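Local coordinates for beta-L-arabinobiosidase (Bacteroides thetaiotaomicron, PDB 5MQR), which is a beta-L-arabinobiosidase, a glycoside hydrolase linked to plant pectin breakdown by a gut bacterium, and may also have exo-alpha-sialidase activity, at residues 46-51 and 405-410; 385-390 and 401-406. All coordinates share one frame; numbering follows the deposited sequence.

Contact 1: 46-51 and 405-410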
loop_
_atom_site.group_PDB
_atom_site.type_symbol
_atom_site.label_atom_id
_atom_site.label_comp_id
_atom_site.label_asym_id
_atom_site.label_seq_id
_atom_site.Cartn_x
_atom_site.Cartn_y
_atom_site.Cartn_z
ATOM N N SER A 46 -11.935 10.789 -4.238
ATOM C CA SER A 46 -11.758 9.470 -4.780
ATOM C C SER A 46 -12.071 8.481 -3.672
ATOM O O SER A 46 -11.740 8.726 -2.510
ATOM C CB SER A 46 -10.318 9.270 -5.262
ATOM O OG SER A 46 -10.187 8.056 -5.990
ATOM N N PRO A 47 -12.731 7.376 -4.010
ATOM C CA PRO A 47 -13.070 6.398 -2.987
ATOM C C PRO A 47 -11.909 5.522 -2.633
ATOM O O PRO A 47 -11.012 5.368 -3.440
ATOM C CB PRO A 47 -14.163 5.556 -3.649
ATOM C CG PRO A 47 -13.811 5.601 -5.105
ATOM C CD PRO A 47 -13.268 6.996 -5.329
ATOM N N VAL A 48 -11.957 4.940 -1.436
ATOM C CA VAL A 48 -11.072 3.840 -1.094
ATOM C C VAL A 48 -11.452 2.604 -1.923
ATOM O O VAL A 48 -12.556 2.525 -2.467
ATOM C CB VAL A 48 -11.005 3.577 0.422
ATOM C CG1 VAL A 48 -10.515 4.836 1.146
ATOM C CG2 VAL A 48 -12.333 3.116 0.994
ATOM N N VAL A 49 -10.514 1.665 -2.070
ATOM C CA VAL A 49 -10.728 0.455 -2.891
ATOM C C VAL A 49 -11.811 -0.427 -2.262
ATOM O O VAL A 49 -11.800 -0.703 -1.051
ATOM C CB VAL A 49 -9.439 -0.396 -3.033
ATOM C CG1 VAL A 49 -9.719 -1.739 -3.707
ATOM C CG2 VAL A 49 -8.358 0.361 -3.804
ATOM N N GLY A 50 -12.737 -0.874 -3.103
ATOM C CA GLY A 50 -13.609 -1.978 -2.753
ATOM C C GLY A 50 -14.799 -1.669 -1.881
ATOM O O GLY A 50 -15.338 -2.580 -1.288
ATOM N N VAL A 51 -15.226 -0.407 -1.808
ATOM C CA VAL A 51 -16.361 -0.030 -0.981
ATOM C C VAL A 51 -17.630 -0.529 -1.658
ATOM O O VAL A 51 -17.866 -0.242 -2.837
ATOM C CB VAL A 51 -16.491 1.486 -0.757
ATOM C CG1 VAL A 51 -17.651 1.787 0.192
ATOM C CG2 VAL A 51 -15.229 2.047 -0.147
ATOM N N VAL A 405 -10.726 -3.664 4.947
ATOM C CA VAL A 405 -9.657 -3.376 5.893
ATOM C C VAL A 405 -8.589 -4.460 5.689
ATOM O O VAL A 405 -8.926 -5.646 5.523
ATOM C CB VAL A 405 -10.196 -3.387 7.330
ATOM C CG1 VAL A 405 -9.096 -3.205 8.363
ATOM C CG2 VAL A 405 -11.247 -2.293 7.480
ATOM N N PRO A 406 -7.305 -4.080 5.641
ATOM C CA PRO A 406 -6.826 -2.681 5.728
ATOM C C PRO A 406 -7.335 -1.775 4.610
ATOM O O PRO A 406 -7.497 -2.220 3.479
ATOM C CB PRO A 406 -5.280 -2.813 5.653
ATOM C CG PRO A 406 -4.967 -4.258 5.417
ATOM C CD PRO A 406 -6.220 -5.079 5.488
ATOM N N VAL A 407 -7.583 -0.510 4.944
ATOM C CA VAL A 407 -8.201 0.416 3.997
ATOM C C VAL A 407 -7.162 0.853 2.971
ATOM O O VAL A 407 -6.176 1.418 3.338
ATOM C CB VAL A 407 -8.803 1.630 4.719
ATOM C CG1 VAL A 407 -9.519 2.552 3.709
ATOM C CG2 VAL A 407 -9.761 1.178 5.839
ATOM N N GLN A 408 -7.381 0.551 1.702
ATOM C CA GLN A 408 -6.449 0.872 0.615
ATOM C C GLN A 408 -6.986 2.090 -0.135
ATOM O O GLN A 408 -8.135 2.092 -0.500
ATOM C CB GLN A 408 -6.380 -0.282 -0.397
ATOM C CG GLN A 408 -5.215 -1.242 -0.349
ATOM C CD GLN A 408 -5.349 -2.288 -1.452
ATOM O OE1 GLN A 408 -6.174 -3.211 -1.351
ATOM N NE2 GLN A 408 -4.600 -2.111 -2.542
ATOM N N ILE A 409 -6.145 3.089 -0.387
ATOM C CA ILE A 409 -6.514 4.252 -1.181
ATOM C C ILE A 409 -6.366 3.966 -2.687
ATOM O O ILE A 409 -7.285 4.231 -3.464
ATOM C CB ILE A 409 -5.662 5.506 -0.863
ATOM C CG1 ILE A 409 -5.571 5.790 0.640
ATOM C CG2 ILE A 409 -6.200 6.716 -1.615
ATOM C CD1 ILE A 409 -6.888 5.730 1.360
ATOM N N ASN A 410 -5.208 3.472 -3.104
ATOM C CA ASN A 410 -4.933 3.266 -4.525
ATOM C C ASN A 410 -4.863 1.813 -4.856
ATOM O O ASN A 410 -4.578 0.995 -4.005
ATOM C CB ASN A 410 -3.613 3.908 -4.913
ATOM C CG ASN A 410 -3.579 5.377 -4.599
ATOM O OD1 ASN A 410 -4.532 6.121 -4.834
ATOM N ND2 ASN A 410 -2.475 5.803 -4.046
HETATM O O HOH W 1 -9.982 -0.714 1.197
#
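V407 meets V48 methyl to methyl: its CG1, set anti to the backbone N (chi1 -177°), lies 3.6 Å from V48 CG1, the two side chains crossing obliquely. Short branched valines suit this place, since each presents a compact methyl without a polar end to bury, and L338 and I336 of strand 334-339 line the same apolar patch.

Q408 contributes mainly backbone. Its carbonyl O takes the amide hydrogen of V49 in a nearly straight bond, N to O 2.9 Å at 171°, and V48 CB rests against the same oxygen at 3.4 Å. Its own amide is joined to V49 O through one water, which accepts from Q408 N and donates to V49 O, 2.9 Å from each. Two loops, the first within the N-terminal beta-propeller region, are thus tied by one direct and one water-bridged backbone link. V49 is also an inner residue of the type II beta turn V48 to V51, whose next position, G50, has the positive phi (80°) that favours glycine.

The CB of Q408 packs on V49 CG2 at 4.0 Å. I409 starts away from the turn, yet its bent chain carries CD1 back to within 3.7 Å of V48 CG1. Its carbonyl O shares the ammonium group of K464 with P47 O. At N410 the carbonyl O is 3.8 Å from V49 CG2.

Contact 2: 385-390 and 401-406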
loop_
_atom_site.group_PDB
_atom_site.type_symbol
_atom_site.label_atom_id
_atom_site.label_comp_id
_atom_site.label_asym_id
_atom_site.label_seq_id
_atom_site.Cartn_x
_atom_site.Cartn_y
_atom_site.Cartn_z
ATOM N N GLY A 385 -13.576 -9.047 8.904
ATOM C CA GLY A 385 -12.553 -8.123 9.389
ATOM C C GLY A 385 -12.737 -6.689 8.908
ATOM O O GLY A 385 -11.961 -5.794 9.296
ATOM N N ASP A 386 -13.761 -6.447 8.102
ATOM C CA ASP A 386 -13.902 -5.176 7.427
ATOM C C ASP A 386 -14.728 -4.203 8.271
ATOM O O ASP A 386 -15.267 -4.572 9.335
ATOM C CB ASP A 386 -14.541 -5.381 6.039
ATOM C CG ASP A 386 -13.667 -6.202 5.096
ATOM O OD1 ASP A 386 -12.433 -6.119 5.148
ATOM O OD2 ASP A 386 -14.220 -6.925 4.261
ATOM N N LEU A 387 -14.809 -2.967 7.773
ATOM C CA LEU A 387 -15.505 -1.859 8.420
ATOM C C LEU A 387 -16.897 -1.709 7.828
ATOM O O LEU A 387 -17.025 -1.427 6.623
ATOM C CB LEU A 387 -14.743 -0.553 8.213
ATOM C CG LEU A 387 -15.423 0.773 8.596
ATOM C CD1 LEU A 387 -15.785 0.792 10.063
ATOM C CD2 LEU A 387 -14.504 1.938 8.282
ATOM N N TRP A 388 -17.922 -1.880 8.667
ATOM C CA TRP A 388 -19.300 -1.765 8.241
ATOM C C TRP A 388 -19.939 -0.619 8.981
ATOM O O TRP A 388 -19.871 -0.545 10.228
ATOM C CB TRP A 388 -20.050 -3.044 8.537
ATOM C CG TRP A 388 -19.642 -4.213 7.739
ATOM C CD1 TRP A 388 -18.603 -5.031 7.986
ATOM C CD2 TRP A 388 -20.312 -4.745 6.599
ATOM N NE1 TRP A 388 -18.553 -6.037 7.049
ATOM C CE2 TRP A 388 -19.603 -5.886 6.192
ATOM C CE3 TRP A 388 -21.443 -4.373 5.885
ATOM C CZ2 TRP A 388 -19.991 -6.654 5.099
ATOM C CZ3 TRP A 388 -21.824 -5.135 4.810
ATOM C CH2 TRP A 388 -21.104 -6.257 4.423
ATOM N N VAL A 389 -20.546 0.277 8.212
ATOM C CA VAL A 389 -21.151 1.482 8.741
ATOM C C VAL A 389 -22.556 1.610 8.186
ATOM O O VAL A 389 -22.757 1.533 6.969
ATOM C CB VAL A 389 -20.360 2.760 8.347
ATOM C CG1 VAL A 389 -20.988 3.985 8.991
ATOM C CG2 VAL A 389 -18.908 2.660 8.822
ATOM N N SER A 390 -23.502 1.824 9.095
ATOM C CA SER A 390 -24.882 2.114 8.764
ATOM C C SER A 390 -25.095 3.627 8.624
ATOM O O SER A 390 -24.381 4.424 9.227
ATOM C CB SER A 390 -25.814 1.522 9.832
ATOM O OG SER A 390 -25.757 2.235 11.068
ATOM N N SER A 401 -22.650 0.357 4.307
ATOM C CA SER A 401 -21.464 0.292 3.463
ATOM C C SER A 401 -20.444 -0.607 4.108
ATOM O O SER A 401 -20.216 -0.550 5.311
ATOM C CB SER A 401 -20.855 1.671 3.190
ATOM O OG SER A 401 -21.505 2.315 2.094
ATOM N N ARG A 402 -19.853 -1.458 3.286
ATOM C CA ARG A 402 -18.721 -2.273 3.679
ATOM C C ARG A 402 -17.456 -1.623 3.115
ATOM O O ARG A 402 -17.370 -1.377 1.923
ATOM C CB ARG A 402 -18.876 -3.663 3.112
ATOM C CG ARG A 402 -17.715 -4.584 3.415
ATOM C CD ARG A 402 -17.695 -5.653 2.354
ATOM N NE ARG A 402 -16.802 -6.737 2.683
ATOM C CZ ARG A 402 -16.469 -7.727 1.855
ATOM N NH1 ARG A 402 -16.919 -7.769 0.606
ATOM N NH2 ARG A 402 -15.639 -8.675 2.294
ATOM N N ILE A 403 -16.483 -1.394 3.978
ATOM C CA ILE A 403 -15.198 -0.810 3.598
ATOM C C ILE A 403 -14.094 -1.827 3.930
ATOM O O ILE A 403 -13.913 -2.167 5.101
ATOM C CB ILE A 403 -14.972 0.515 4.331
ATOM C CG1 ILE A 403 -16.094 1.493 3.944
ATOM C CG2 ILE A 403 -13.597 1.079 4.015
ATOM C CD1 ILE A 403 -16.484 2.442 5.048
ATOM N N PRO A 404 -13.388 -2.346 2.897
ATOM C CA PRO A 404 -12.338 -3.345 3.180
ATOM C C PRO A 404 -11.198 -2.812 4.041
ATOM O O PRO A 404 -10.824 -1.660 3.902
ATOM C CB PRO A 404 -11.835 -3.758 1.791
ATOM C CG PRO A 404 -13.031 -3.523 0.914
ATOM C CD PRO A 404 -13.658 -2.258 1.452
ATOM N N VAL A 405 -10.726 -3.664 4.947
ATOM C CA VAL A 405 -9.657 -3.376 5.893
ATOM C C VAL A 405 -8.589 -4.460 5.689
ATOM O O VAL A 405 -8.926 -5.646 5.523
ATOM C CB VAL A 405 -10.196 -3.387 7.330
ATOM C CG1 VAL A 405 -9.096 -3.205 8.363
ATOM C CG2 VAL A 405 -11.247 -2.293 7.480
ATOM N N PRO A 406 -7.305 -4.080 5.641
ATOM C CA PRO A 406 -6.826 -2.681 5.728
ATOM C C PRO A 406 -7.335 -1.775 4.610
ATOM O O PRO A 406 -7.497 -2.220 3.479
ATOM C CB PRO A 406 -5.280 -2.813 5.653
ATOM C CG PRO A 406 -4.967 -4.258 5.417
ATOM C CD PRO A 406 -6.220 -5.079 5.488
#
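The indole of W388 carries the aliphatic part of R402 over one face: R402 CB sits 3.5 Å from the centroid of the six-membered ring, only 6° off its normal, a CH-pi contact, and R402 CG follows at 3.5 Å from W388 CZ2. F87 meets the indole with its ring plane inclined, and D384 accepts from NE1. The guanidinium, tilted 21° from the indole, approaches the D386 carboxylate obliquely.

The R402 stem, extended as far as NE with chi1 at 178°, crosses the ring and reaches D386, whose OD2 forms a salt bridge through two weak, bent bonds from NE and NH2. NH1 turns elsewhere, to Y114 OH and A426 O. Arginine suits the site because its long methylene stem serves the ring and its head serves the acid. The other oxygen of D386, OD1, takes V405 N at 3.0 Å from above the carboxylate plane, so this aspartate links side chain and backbone of the second segment. Were W388 an alanine, the R402 stem is likely to lose its flat support and be freer to turn, and D384 would lack its indole N-H partner.

Four backbone bonds, two each for L387 with I403 and V389 with S401, flank the non-hydrogen-bonded pair W388-R402. On the face opposite W388, L387 CD2 lies beside I403 CD1 at 3.8 Å, branched aliphatics suited to packing against I336.

These are the two strands of an antiparallel beta hairpin, 387-393 and 397-403. The first is outermost in its sheet; beyond the second comes strand 52-57, to which R402 is joined by a backbone hydrogen bond with H52, while strand 334-339 covers the L387-I403 face.

In the fold
The second segments of the two contacts, 401-406 and 405-410, are one continuous run that shares V405 and P406: contact 2 holds strand 397-403 in its hairpin, and after the cis peptide before P406 the same chain goes on to meet the turn of contact 1. Their centres are about 10 Å apart and they touch directly, G50 O lying 3.2 Å from P404 CD and V48 CG2 3.9 Å from I403 CG2. Segment 46-51 then leads into strand 52-57, the sheet neighbour of strand 397-403. A bound HEPES buffer molecule is about 8 Å from the V49 side chain and about 9 Å from that of R402; a sodium ion lies about 8 Å from the P47 side chain.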